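Local atomic coordinates of putative phosphatase (Bacteroides thetaiotaomicron, PDB entry 3KYA), a protein that has no established function, though it is classed as a putative phosphatase, binds zinc ions and joins an IPT/TIG domain to a six-bladed beta-propeller. Residues 141-146 against 447-452; 258-262 against 273-277; 264-270 against 307-313; 330-334 against 356-360; 359-363 against 400-404. All coordinates share one frame; numbering follows the deposited sequence.

Contact 1 (141-146 against 447-452). With EDO (1,2-ethanediol), chain K.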
# COMPACT_ATOMS: atom_id res chain seq x y z
N ASN A 141 -9.39 9.67 30.31
CA ASN A 141 -8.87 8.64 29.40
C ASN A 141 -9.68 7.35 29.59
O ASN A 141 -9.83 6.86 30.72
CB ASN A 141 -7.37 8.45 29.69
CG ASN A 141 -6.66 7.54 28.69
OD1 ASN A 141 -7.11 6.44 28.42
ND2 ASN A 141 -5.51 7.99 28.19
N GLY A 142 -10.22 6.80 28.50
CA GLY A 142 -11.08 5.62 28.61
C GLY A 142 -10.80 4.46 27.69
O GLY A 142 -9.97 4.56 26.78
N ARG A 143 -11.47 3.33 27.97
CA ARG A 143 -11.42 2.13 27.15
C ARG A 143 -12.83 1.60 26.95
O ARG A 143 -13.70 1.72 27.82
CB ARG A 143 -10.56 1.04 27.79
CG ARG A 143 -9.08 1.41 27.91
CD ARG A 143 -8.41 1.54 26.53
NE ARG A 143 -6.97 1.69 26.66
CZ ARG A 143 -6.35 2.82 26.99
NH1 ARG A 143 -7.02 3.94 27.23
NH2 ARG A 143 -5.03 2.84 27.08
N LEU A 144 -13.05 0.97 25.80
CA LEU A 144 -14.35 0.47 25.41
C LEU A 144 -14.44 -1.05 25.34
O LEU A 144 -13.45 -1.72 25.02
CB LEU A 144 -14.70 1.04 24.02
CG LEU A 144 -14.89 2.54 23.87
CD1 LEU A 144 -15.03 2.91 22.37
CD2 LEU A 144 -16.11 3.06 24.66
N ALA A 145 -15.62 -1.61 25.63
CA ALA A 145 -15.85 -3.05 25.50
C ALA A 145 -17.32 -3.40 25.35
O ALA A 145 -18.15 -2.92 26.13
CB ALA A 145 -15.25 -3.82 26.70
N PHE A 146 -17.66 -4.19 24.34
CA PHE A 146 -19.02 -4.68 24.17
C PHE A 146 -19.35 -5.83 25.11
O PHE A 146 -18.49 -6.64 25.42
CB PHE A 146 -19.26 -5.29 22.78
CG PHE A 146 -19.28 -4.32 21.63
CD1 PHE A 146 -20.29 -3.38 21.51
CD2 PHE A 146 -18.32 -4.40 20.63
CE1 PHE A 146 -20.33 -2.50 20.43
CE2 PHE A 146 -18.34 -3.52 19.55
CZ PHE A 146 -19.34 -2.58 19.46
N SER A 447 -8.48 7.57 22.95
CA SER A 447 -8.02 6.54 23.90
C SER A 447 -8.68 5.16 23.79
O SER A 447 -8.05 4.15 24.11
CB SER A 447 -8.21 7.07 25.34
OG SER A 447 -9.57 7.41 25.59
N GLY A 448 -9.94 5.13 23.37
CA GLY A 448 -10.72 3.89 23.27
C GLY A 448 -11.13 3.56 21.85
O GLY A 448 -11.34 4.46 21.03
N LEU A 449 -11.25 2.26 21.57
CA LEU A 449 -11.58 1.77 20.24
C LEU A 449 -12.15 0.35 20.29
O LEU A 449 -11.59 -0.52 20.97
CB LEU A 449 -10.32 1.75 19.35
CG LEU A 449 -10.50 1.40 17.87
CD1 LEU A 449 -11.26 2.51 17.16
CD2 LEU A 449 -9.13 1.14 17.17
N VAL A 450 -13.26 0.15 19.59
CA VAL A 450 -13.86 -1.19 19.43
C VAL A 450 -14.35 -1.32 18.00
O VAL A 450 -14.59 -0.31 17.33
CB VAL A 450 -15.06 -1.48 20.38
CG1 VAL A 450 -14.58 -1.71 21.79
CG2 VAL A 450 -16.13 -0.39 20.30
N TYR A 451 -14.52 -2.55 17.54
CA TYR A 451 -15.04 -2.83 16.20
C TYR A 451 -16.14 -3.87 16.30
O TYR A 451 -15.94 -4.92 16.92
CB TYR A 451 -13.93 -3.34 15.28
CG TYR A 451 -14.34 -3.58 13.84
CD1 TYR A 451 -14.54 -2.51 12.96
CD2 TYR A 451 -14.46 -4.87 13.33
CE1 TYR A 451 -14.91 -2.73 11.62
CE2 TYR A 451 -14.80 -5.09 11.99
CZ TYR A 451 -15.02 -4.02 11.15
OH TYR A 451 -15.35 -4.22 9.81
N ASP A 452 -17.30 -3.56 15.74
CA ASP A 452 -18.41 -4.49 15.63
C ASP A 452 -18.16 -5.22 14.31
O ASP A 452 -18.29 -4.61 13.23
CB ASP A 452 -19.74 -3.75 15.66
CG ASP A 452 -20.94 -4.68 15.59
OD1 ASP A 452 -20.86 -5.74 14.93
OD2 ASP A 452 -21.98 -4.31 16.18
C1 EDO K . -12.53 -2.51 7.38
O1 EDO K . -11.51 -1.53 7.21
C2 EDO K . -13.73 -1.85 8.06
O2 EDO K . -14.93 -2.56 7.75
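The innermost strands of two neighbouring propeller blades meet here, Leu144 and Phe146 of 141-146 lying against Val450 of 447-452. The two run nearly parallel, 11° apart, with axes approaching to 4.9 Å, yet each belongs to its own sheet. Side chains therefore do most of the joining. Gly142 N donates to Ser447 OG, 3.0 Å away and almost straight at 163°; the hydroxyl reaches it because OG sits between the backbone N and carbonyl carbon of its residue (chi1 58°). Ser447 and Gly448 both face His461 in a classic beta bulge. Arg143 starts out pointing away, bends at chi2 and swings its guanidinium back over Ser447 O, which lies above one face without being hydrogen-bonded. Its NH1 is gripped within the strand by Asn141 OD1 at 2.8 Å and Gly142 O at 3.0 Å, both in the guanidinium plane, while NE is taken by Gln314 of another inner strand. Further along, Val450 spreads its two methyls: CG1 packs 3.5 Å from Leu144 CB, and CG2 lies 3.9 Å from Phe146 CE2. The Phe146 ring turns its edge to the backbone of Tyr451, and its CZ stands 4.0 Å from CB of Asp452, whose carboxylate is paired with Lys151. The amide of Gln376, on the next inner strand round, bridges the two blades by donating to Leu144 O and accepting from Leu449 N. Such near-parallel inner strands, stitched by side chains round the central axis, are typical of the beta-propeller fold.

Contact 2 (258-262 against 273-277)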
# COMPACT_ATOMS: atom_id res chain seq x y z
N ASN A 258 -8.37 -20.36 24.79
CA ASN A 258 -8.20 -21.16 26.01
C ASN A 258 -8.76 -20.55 27.30
O ASN A 258 -8.86 -21.24 28.31
CB ASN A 258 -6.72 -21.57 26.16
CG ASN A 258 -6.25 -22.49 25.03
OD1 ASN A 258 -6.99 -23.37 24.59
ND2 ASN A 258 -5.02 -22.28 24.55
N GLY A 259 -9.05 -19.26 27.27
CA GLY A 259 -9.72 -18.57 28.37
C GLY A 259 -8.94 -18.09 29.58
O GLY A 259 -9.54 -17.49 30.48
N GLU A 260 -7.63 -18.33 29.65
CA GLU A 260 -6.86 -17.87 30.80
C GLU A 260 -6.75 -16.33 30.76
O GLU A 260 -7.00 -15.70 29.72
CB GLU A 260 -5.48 -18.56 30.90
CG GLU A 260 -4.42 -18.16 29.86
CD GLU A 260 -4.56 -18.83 28.51
OE1 GLU A 260 -5.64 -19.42 28.23
OE2 GLU A 260 -3.58 -18.77 27.73
N LEU A 261 -6.37 -15.75 31.89
CA LEU A 261 -6.25 -14.31 32.07
C LEU A 261 -4.80 -13.82 32.15
O LEU A 261 -4.00 -14.35 32.92
CB LEU A 261 -6.96 -13.90 33.36
CG LEU A 261 -7.02 -12.39 33.67
CD1 LEU A 261 -7.88 -11.64 32.66
CD2 LEU A 261 -7.52 -12.17 35.09
N TYR A 262 -4.49 -12.81 31.35
CA TYR A 262 -3.19 -12.16 31.38
C TYR A 262 -3.35 -10.74 31.92
O TYR A 262 -4.24 -10.00 31.49
CB TYR A 262 -2.54 -12.17 29.99
CG TYR A 262 -2.20 -13.57 29.54
CD1 TYR A 262 -1.04 -14.21 29.99
CD2 TYR A 262 -3.06 -14.28 28.71
CE1 TYR A 262 -0.75 -15.51 29.61
CE2 TYR A 262 -2.77 -15.57 28.31
CZ TYR A 262 -1.62 -16.18 28.77
OH TYR A 262 -1.35 -17.47 28.38
N ARG A 273 -0.04 -14.70 34.51
CA ARG A 273 -1.03 -15.60 33.92
C ARG A 273 -1.82 -16.31 35.01
O ARG A 273 -1.24 -17.00 35.85
CB ARG A 273 -0.32 -16.67 33.08
CG ARG A 273 -1.23 -17.65 32.33
CD ARG A 273 -0.41 -18.78 31.73
NE ARG A 273 -1.17 -19.68 30.86
CZ ARG A 273 -2.00 -20.64 31.28
NH1 ARG A 273 -2.23 -20.82 32.58
NH2 ARG A 273 -2.62 -21.41 30.40
N LEU A 274 -3.15 -16.16 34.97
CA LEU A 274 -4.05 -16.83 35.91
C LEU A 274 -5.05 -17.72 35.17
O LEU A 274 -5.71 -17.28 34.21
CB LEU A 274 -4.83 -15.80 36.74
CG LEU A 274 -5.90 -16.38 37.67
CD1 LEU A 274 -5.29 -17.35 38.70
CD2 LEU A 274 -6.65 -15.25 38.36
N ASP A 275 -5.13 -18.97 35.59
CA ASP A 275 -6.12 -19.89 35.05
C ASP A 275 -7.32 -19.70 35.97
O ASP A 275 -7.27 -20.05 37.15
CB ASP A 275 -5.60 -21.33 35.08
CG ASP A 275 -6.56 -22.33 34.42
OD1 ASP A 275 -7.76 -22.04 34.27
OD2 ASP A 275 -6.10 -23.44 34.09
N LEU A 276 -8.41 -19.14 35.43
CA LEU A 276 -9.62 -18.89 36.24
C LEU A 276 -10.22 -20.16 36.86
O LEU A 276 -10.93 -20.06 37.87
CB LEU A 276 -10.69 -18.14 35.43
CG LEU A 276 -10.31 -16.74 34.92
CD1 LEU A 276 -11.44 -16.14 34.08
CD2 LEU A 276 -9.93 -15.82 36.10
N VAL A 277 -9.95 -21.33 36.28
CA VAL A 277 -10.41 -22.61 36.86
C VAL A 277 -9.95 -22.72 38.31
O VAL A 277 -10.70 -23.21 39.16
CB VAL A 277 -9.92 -23.85 36.06
CG1 VAL A 277 -10.17 -25.14 36.84
CG2 VAL A 277 -10.59 -23.92 34.69
O HOH W 1 -9.27 -19.44 32.65
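Tyr262 and Arg273 lie side by side and point the same way, the phenol ring almost perpendicular (83°) to the guanidinium plane. The aliphatic stem of the arginine, extended from CG to NE, runs along the tyrosine, its CG 3.5 Å from Tyr262 CE1. At the far end Arg273 NE makes a weak hydrogen bond of 3.3 Å to Tyr262 OH. Glu260 crosses the arginine obliquely and lays its CG over one guanidinium face, 3.7 Å from Arg273 NE. Bent at chi2 (-80°), the glutamate turns its carboxylate toward the tyrosine: Tyr262 OH donates to the anti lone pair of Glu260 OE2 at 2.7 Å, and Tyr339 OH bonds the same oxygen. Its salt bridge to Arg273 NH2 is long, at 3.9 Å from OE2; NH2 is bonded to Lys344 O. The buried Glu260 OE1 has no partner in the model. On the other sheet face Leu261 and Leu274 pair, with Leu276 closing in beside Leu261. Within the sheet the strands are joined by straight backbone bonds, Leu261 N to Leu274 O and Leu274 N to Leu261 O, both 2.9 Å. Beyond them the segments diverge, and a water spans the gap by accepting from Leu276 N and donating weakly to Gly259 O. Asp275 N-caps the following helix through OD1 and Val277 N. The arrangement is an antiparallel beta hairpin, here formed by the two central strands of a four-stranded propeller blade.

Contact 3 (264-270 against 307-313)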
# COMPACT_ATOMS: atom_id res chain seq x y z
N ASN A 264 -0.83 -7.33 33.85
CA ASN A 264 0.54 -6.84 34.10
C ASN A 264 0.72 -6.00 35.36
O ASN A 264 -0.20 -5.83 36.15
CB ASN A 264 1.01 -5.98 32.92
CG ASN A 264 0.50 -4.54 33.00
OD1 ASN A 264 -0.66 -4.29 33.40
ND2 ASN A 264 1.35 -3.59 32.63
N SER A 265 1.95 -5.54 35.54
CA SER A 265 2.28 -4.51 36.50
C SER A 265 3.30 -3.59 35.82
O SER A 265 4.26 -4.06 35.19
CB SER A 265 2.85 -5.04 37.81
OG SER A 265 3.26 -3.96 38.64
N TYR A 266 3.07 -2.30 35.95
CA TYR A 266 3.99 -1.27 35.48
C TYR A 266 5.34 -1.30 36.21
O TYR A 266 6.38 -0.92 35.63
CB TYR A 266 3.29 0.07 35.66
CG TYR A 266 4.09 1.35 35.69
CD1 TYR A 266 4.69 1.79 36.87
CD2 TYR A 266 4.13 2.20 34.59
CE1 TYR A 266 5.37 2.98 36.92
CE2 TYR A 266 4.79 3.40 34.64
CZ TYR A 266 5.40 3.79 35.80
OH TYR A 266 6.06 4.97 35.85
N GLU A 267 5.34 -1.74 37.46
CA GLU A 267 6.57 -1.76 38.28
C GLU A 267 7.81 -2.20 37.49
O GLU A 267 8.76 -1.41 37.30
CB GLU A 267 6.39 -2.65 39.50
CG GLU A 267 7.60 -2.59 40.45
CD GLU A 267 7.67 -3.74 41.42
OE1 GLU A 267 7.25 -4.87 41.07
OE2 GLU A 267 8.17 -3.52 42.55
N LYS A 268 7.81 -3.45 37.04
CA LYS A 268 8.91 -4.01 36.23
C LYS A 268 8.42 -4.47 34.85
O LYS A 268 9.17 -5.09 34.10
CB LYS A 268 9.55 -5.18 36.95
CG LYS A 268 10.22 -4.82 38.26
CD LYS A 268 10.69 -6.07 38.97
CE LYS A 268 11.48 -5.74 40.22
NZ LYS A 268 11.82 -6.96 41.00
N GLY A 269 7.17 -4.17 34.52
CA GLY A 269 6.58 -4.62 33.26
C GLY A 269 6.31 -6.12 33.26
O GLY A 269 6.41 -6.77 32.22
N GLN A 270 5.98 -6.66 34.43
CA GLN A 270 5.65 -8.08 34.56
C GLN A 270 4.38 -8.45 33.80
O GLN A 270 3.47 -7.64 33.69
CB GLN A 270 5.37 -8.47 36.02
CG GLN A 270 6.47 -8.31 37.06
CD GLN A 270 6.52 -6.96 37.77
OE1 GLN A 270 6.22 -5.92 37.20
NE2 GLN A 270 6.97 -6.98 39.02
N ALA A 307 10.29 -5.48 29.18
CA ALA A 307 11.36 -4.53 28.90
C ALA A 307 11.99 -4.02 30.20
O ALA A 307 12.44 -4.81 31.02
CB ALA A 307 10.83 -3.37 28.06
N ASP A 308 11.97 -2.70 30.40
CA ASP A 308 12.56 -2.07 31.58
C ASP A 308 11.49 -1.68 32.59
O ASP A 308 10.30 -1.81 32.32
CB ASP A 308 13.33 -0.84 31.13
CG ASP A 308 14.46 -1.20 30.24
OD1 ASP A 308 15.35 -1.96 30.71
OD2 ASP A 308 14.46 -0.73 29.08
N PRO A 309 11.91 -1.22 33.79
CA PRO A 309 10.91 -0.84 34.79
C PRO A 309 10.08 0.37 34.38
O PRO A 309 10.50 1.15 33.53
CB PRO A 309 11.77 -0.49 36.01
CG PRO A 309 13.01 -1.27 35.83
CD PRO A 309 13.26 -1.27 34.36
N SER A 310 8.92 0.50 35.00
CA SER A 310 8.00 1.60 34.75
C SER A 310 7.50 1.56 33.30
O SER A 310 7.61 2.54 32.57
CB SER A 310 8.68 2.94 35.09
OG SER A 310 9.05 2.96 36.46
N TRP A 311 6.95 0.41 32.92
CA TRP A 311 6.49 0.16 31.56
C TRP A 311 4.97 0.02 31.60
O TRP A 311 4.45 -0.95 32.17
CB TRP A 311 7.16 -1.12 31.03
CG TRP A 311 7.88 -0.91 29.71
CD1 TRP A 311 7.59 -1.48 28.49
CD2 TRP A 311 9.00 -0.05 29.49
NE1 TRP A 311 8.48 -1.03 27.54
CE2 TRP A 311 9.34 -0.14 28.12
CE3 TRP A 311 9.75 0.81 30.31
CZ2 TRP A 311 10.41 0.57 27.57
CZ3 TRP A 311 10.81 1.52 29.76
CH2 TRP A 311 11.13 1.39 28.40
N GLU A 312 4.27 0.99 31.04
CA GLU A 312 2.81 1.01 31.04
C GLU A 312 2.28 0.39 29.76
O GLU A 312 2.51 0.94 28.68
CB GLU A 312 2.32 2.45 31.15
CG GLU A 312 0.81 2.56 31.35
CD GLU A 312 0.30 3.98 31.31
OE1 GLU A 312 1.08 4.92 31.09
OE2 GLU A 312 -0.92 4.16 31.51
N PHE A 313 1.55 -0.72 29.86
CA PHE A 313 1.07 -1.39 28.64
C PHE A 313 -0.15 -2.26 28.79
O PHE A 313 -0.48 -2.72 29.89
CB PHE A 313 2.21 -2.25 28.02
CG PHE A 313 2.61 -3.45 28.85
CD1 PHE A 313 3.58 -3.34 29.85
CD2 PHE A 313 2.05 -4.70 28.61
CE1 PHE A 313 3.96 -4.44 30.60
CE2 PHE A 313 2.43 -5.82 29.37
CZ PHE A 313 3.39 -5.68 30.37
O HOH W 2 8.85 1.06 38.39
O HOH W 3 9.16 -4.25 31.35
O HOH W 4 11.87 -4.70 33.95
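Tyr266 is bedded on Ser310, whose CA stands 3.5 Å from the ring centroid and only 11° off its normal, a CH-pi contact over the middle of the face. The ring lies there because CG is anti to the backbone N (chi1 160°), which carries it across the chain of 307-313, with CD2 passing close to Glu312 CB. Beneath it the backbones are latched: Trp311 N donates to Tyr266 O at 3.1 Å, on a carbonyl lone pair, and Ser310 N to Glu267 O at 3.0 Å from well above the carbonyl plane. Trp311 O, buried without a polar partner, receives the CA-H of Tyr266. Packing is close again at the inner end, where Asn264 and Phe313 slide past each other in opposite directions. ND2 of the amide hangs over the ring face, 3.4 Å from Phe313 CE1, while its OD1 is held by Asn250 N. Gly269 sits at the edge of the same ring, its CA in the ring plane.

The other side of the contact is wet. Lys268, exposed and pointing away, meets Ala307 and Asp308 largely through water: one molecule joins Lys268 O to Ala307 N and Asp308 O, and a second links Lys268 O to Ala307 O. A third lies between Glu267 O and Ser310 OG, 2.7 Å from each. The tip of a blade hairpin is thus braced against the loop from the blade's outer strand, 300-305, to the inner strand of the next, 313-317, the kind of outer-to-inner connection that links successive blades of a beta-propeller.

Contact 4 (330-334 against 356-360)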
# COMPACT_ATOMS: atom_id res chain seq x y z
N ASN A 330 3.26 4.42 27.45
CA ASN A 330 4.16 5.49 27.86
C ASN A 330 5.51 5.56 27.14
O ASN A 330 6.25 6.51 27.33
CB ASN A 330 4.38 5.46 29.39
CG ASN A 330 5.16 4.24 29.88
OD1 ASN A 330 5.20 3.20 29.25
ND2 ASN A 330 5.75 4.37 31.07
N ASN A 331 5.82 4.57 26.29
CA ASN A 331 7.10 4.57 25.58
C ASN A 331 7.02 4.46 24.05
O ASN A 331 8.03 4.29 23.36
CB ASN A 331 8.04 3.55 26.23
CG ASN A 331 8.60 4.06 27.56
OD1 ASN A 331 9.27 5.10 27.60
ND2 ASN A 331 8.34 3.34 28.64
N HIS A 332 5.79 4.56 23.53
CA HIS A 332 5.51 4.77 22.11
C HIS A 332 5.85 3.67 21.10
O HIS A 332 6.28 3.96 19.99
CB HIS A 332 6.15 6.12 21.72
CG HIS A 332 6.02 7.16 22.79
ND1 HIS A 332 4.80 7.66 23.19
CD2 HIS A 332 6.95 7.74 23.59
CE1 HIS A 332 4.98 8.52 24.19
NE2 HIS A 332 6.28 8.58 24.45
N TYR A 333 5.60 2.42 21.47
CA TYR A 333 5.78 1.29 20.55
C TYR A 333 4.95 0.07 20.95
O TYR A 333 4.39 0.02 22.05
CB TYR A 333 7.28 0.91 20.42
CG TYR A 333 7.92 0.25 21.64
CD1 TYR A 333 8.12 0.97 22.82
CD2 TYR A 333 8.36 -1.07 21.61
CE1 TYR A 333 8.71 0.37 23.94
CE2 TYR A 333 8.95 -1.67 22.72
CZ TYR A 333 9.13 -0.94 23.88
OH TYR A 333 9.71 -1.54 24.98
N PHE A 334 4.85 -0.89 20.03
CA PHE A 334 4.22 -2.18 20.25
C PHE A 334 5.26 -3.30 20.13
O PHE A 334 6.16 -3.25 19.25
CB PHE A 334 3.10 -2.52 19.22
CG PHE A 334 1.81 -1.78 19.42
CD1 PHE A 334 1.61 -0.54 18.85
CD2 PHE A 334 0.76 -2.38 20.12
CE1 PHE A 334 0.40 0.14 19.05
CE2 PHE A 334 -0.44 -1.71 20.31
CZ PHE A 334 -0.61 -0.45 19.76
N TYR A 356 11.21 2.57 20.23
CA TYR A 356 11.49 2.42 21.66
C TYR A 356 11.84 3.77 22.31
O TYR A 356 12.89 4.33 22.04
CB TYR A 356 12.67 1.43 21.79
CG TYR A 356 13.27 1.25 23.17
CD1 TYR A 356 12.73 0.36 24.08
CD2 TYR A 356 14.45 1.92 23.53
CE1 TYR A 356 13.30 0.18 25.34
CE2 TYR A 356 15.03 1.74 24.78
CZ TYR A 356 14.45 0.87 25.68
OH TYR A 356 15.01 0.68 26.92
N LYS A 357 10.94 4.27 23.16
CA LYS A 357 11.13 5.55 23.88
C LYS A 357 11.31 6.76 22.95
O LYS A 357 11.94 7.75 23.34
CB LYS A 357 12.32 5.47 24.86
CG LYS A 357 12.29 4.27 25.78
CD LYS A 357 13.38 4.30 26.85
CE LYS A 357 13.14 5.41 27.87
NZ LYS A 357 14.03 5.33 29.07
N GLN A 358 10.76 6.69 21.75
CA GLN A 358 10.88 7.78 20.78
C GLN A 358 9.51 8.15 20.20
O GLN A 358 9.07 7.55 19.23
CB GLN A 358 11.83 7.35 19.65
CG GLN A 358 13.21 6.94 20.15
CD GLN A 358 13.99 6.08 19.16
OE1 GLN A 358 14.20 6.46 18.00
NE2 GLN A 358 14.46 4.92 19.64
N SER A 359 8.85 9.13 20.81
CA SER A 359 7.56 9.60 20.33
C SER A 359 7.68 10.31 18.99
O SER A 359 8.71 10.92 18.67
CB SER A 359 6.92 10.55 21.34
OG SER A 359 7.69 11.73 21.52
N GLY A 360 6.61 10.24 18.20
CA GLY A 360 6.56 10.94 16.91
C GLY A 360 5.32 10.56 16.11
O GLY A 360 4.41 9.92 16.62
O HOH W 5 7.27 5.65 18.17
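His332, Tyr356 and Lys357 give up the most surface here. The imidazole of His332 is overlain by Ser359, whose CB sits over the middle of one face, 3.7 Å from the centroid and 12° off the normal, a CH-pi contact. Asn373 N bonds ND1 of the same ring and so helps fix its rotation. Tyr356, its CG anti to its own backbone N, is carried alongside Tyr333, pointing the same way, and directs its edge at that ring's face in an offset edge-to-face pair, centroids 5.8 Å apart and planes at 67°. Its CD1 reaches to 3.7 Å from Tyr333 OH. These residues belong to a propeller blade: 330-334 leads into its third strand, 333-340, and 356-360 lies in the loop that leaves its outer strand, 345-352, for the next blade. Both phenols reach beyond the pair, Tyr333 OH to Trp311 NE1 and Tyr356 OH to Asp308 OD2. Lys357 N donates to Asn331 O at 2.9 Å, in the carbonyl plane but with a bent N-H angle of 134°. The lysine chain then lies beside the Asn331 side chain, CG 3.6 Å from Asn331 OD1, while the same CG covers the middle of one Tyr356 face.

Contact 5 (359-363 against 400-404). With EDO (1,2-ethanediol), chain F.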
# COMPACT_ATOMS: atom_id res chain seq x y z
N SER A 359 8.85 9.13 20.81
CA SER A 359 7.56 9.60 20.33
C SER A 359 7.68 10.31 18.99
O SER A 359 8.71 10.92 18.67
CB SER A 359 6.92 10.55 21.34
OG SER A 359 7.69 11.73 21.52
N GLY A 360 6.61 10.24 18.20
CA GLY A 360 6.56 10.94 16.91
C GLY A 360 5.32 10.56 16.11
O GLY A 360 4.41 9.92 16.62
N TYR A 361 5.31 11.00 14.86
CA TYR A 361 4.25 10.65 13.92
C TYR A 361 4.89 10.33 12.57
O TYR A 361 5.34 11.24 11.85
CB TYR A 361 3.21 11.76 13.79
CG TYR A 361 2.19 11.44 12.72
CD1 TYR A 361 1.32 10.37 12.88
CD2 TYR A 361 2.10 12.19 11.56
CE1 TYR A 361 0.39 10.05 11.89
CE2 TYR A 361 1.17 11.88 10.57
CZ TYR A 361 0.32 10.81 10.75
OH TYR A 361 -0.60 10.49 9.77
N ARG A 362 4.97 9.05 12.23
CA ARG A 362 5.55 8.63 10.97
C ARG A 362 5.04 7.28 10.54
O ARG A 362 5.21 6.28 11.25
CB ARG A 362 7.08 8.57 11.05
CG ARG A 362 7.74 8.21 9.73
CD ARG A 362 9.25 8.07 9.85
NE ARG A 362 9.84 7.73 8.56
CZ ARG A 362 10.31 8.62 7.67
NH1 ARG A 362 10.30 9.92 7.93
NH2 ARG A 362 10.82 8.19 6.53
N ASP A 363 4.40 7.26 9.38
CA ASP A 363 3.98 6.02 8.76
C ASP A 363 5.21 5.42 8.09
O ASP A 363 5.87 6.08 7.28
CB ASP A 363 2.83 6.26 7.79
CG ASP A 363 1.53 6.59 8.50
OD1 ASP A 363 1.30 6.04 9.61
OD2 ASP A 363 0.75 7.39 7.96
N ASN A 400 -1.45 11.78 18.50
CA ASN A 400 -1.46 12.07 17.06
C ASN A 400 -2.89 12.19 16.51
O ASN A 400 -3.07 12.34 15.31
CB ASN A 400 -0.65 11.04 16.29
CG ASN A 400 0.84 11.15 16.56
OD1 ASN A 400 1.35 12.26 16.76
ND2 ASN A 400 1.53 10.02 16.57
N PHE A 401 -3.88 12.12 17.39
CA PHE A 401 -5.28 12.39 17.04
C PHE A 401 -5.81 11.58 15.85
O PHE A 401 -6.53 12.12 14.99
CB PHE A 401 -5.43 13.89 16.73
CG PHE A 401 -4.58 14.80 17.62
CD1 PHE A 401 -4.77 14.84 18.99
CD2 PHE A 401 -3.61 15.62 17.05
CE1 PHE A 401 -3.99 15.68 19.80
CE2 PHE A 401 -2.82 16.46 17.84
CZ PHE A 401 -3.01 16.50 19.22
N CYS A 402 -5.49 10.30 15.80
CA CYS A 402 -5.92 9.46 14.69
C CYS A 402 -5.98 7.97 15.02
O CYS A 402 -5.49 7.52 16.06
CB CYS A 402 -4.98 9.69 13.50
SG CYS A 402 -3.26 9.21 13.81
N VAL A 403 -6.60 7.23 14.11
CA VAL A 403 -6.63 5.78 14.14
C VAL A 403 -5.56 5.33 13.13
O VAL A 403 -5.57 5.79 11.97
CB VAL A 403 -8.00 5.21 13.71
CG1 VAL A 403 -7.96 3.68 13.69
CG2 VAL A 403 -9.13 5.71 14.64
N ARG A 404 -4.63 4.49 13.56
CA ARG A 404 -3.57 3.93 12.69
C ARG A 404 -3.89 2.46 12.40
O ARG A 404 -4.63 1.80 13.15
CB ARG A 404 -2.18 4.00 13.34
CG ARG A 404 -1.74 5.31 13.97
CD ARG A 404 -1.22 6.38 13.03
NE ARG A 404 0.05 6.08 12.35
CZ ARG A 404 1.27 6.25 12.88
NH1 ARG A 404 1.44 6.68 14.12
NH2 ARG A 404 2.36 5.96 12.14
C1 EDO F . 2.19 10.68 7.06
O1 EDO F . 1.48 9.49 6.69
C2 EDO F . 3.18 10.41 8.19
O2 EDO F . 4.25 9.56 7.76
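The backbones keep well apart, CA of Tyr361 being 6.7 Å from that of Asn400 and CA of Asp363 8.8 Å from that of Arg404, and side chains span the gap. They tie the loop between two propeller blades, the one ending in strand 345-352 and the one opening with 374-381, to the third strand of the latter, 402-406, and the turn just before it. Asn400 ND2 donates to Gly360 O at 2.9 Å with an angle of 164°, the acceptor lying in the amide plane; the same nitrogen also bonds Asp397. Tyr361 crosses both Asn400 and Arg404 obliquely. Its ring edge faces the asparagine amide, and its CE1 lies over one guanidinium face, 4.0 Å from Arg404 CZ. Cys402 SG makes an oblique sulfur-aromatic contact, 4.2 Å from Tyr361 CE1, while Tyr361 OH is bonded to Thr414. Arg404, folded by bends at chi2 and chi3 (-80° and -67°), turns its head to the loop. NH2 forms a salt bridge with Asp363 OD1 at 2.7 Å and a weak bond to Arg362 O; NE adds another weak bond to Asp363 OD1. NH1 is paired with Asp397, so the arginine is set between two carboxylates, which probably balance its charge. A 1,2-ethanediol molecule, probably from the crystallisation liquor, sits against Tyr361 and is clasped by Asp363: N donates to O2 at 2.8 Å, and O1 donates to OD2 at 2.6 Å.

How the contacts relate
All five contacts lie in the beta-propeller. Contact 1 joins inner strands from near the two ends of its chain course, and the other four fall between its segments in sequence. Contacts 2 and 3 share strand 261-265 of one blade, their centres 20 Å apart. Contact 3 leads on to the next blade, where contact 4 lies; the two touch, centres 14 Å apart. Contact 5, its centre about 11 Å from that of contact 4, shares Ser359 and Gly360 with it and reaches the blade of strands 374-381 to 412-415. Contacts 3 and 5 thus tie successive blades through their connecting loops, and contact 4 holds one blade to its own exit loop. Contact 1, its centre about 18 to 22 Å from those of the others, helps close the ring.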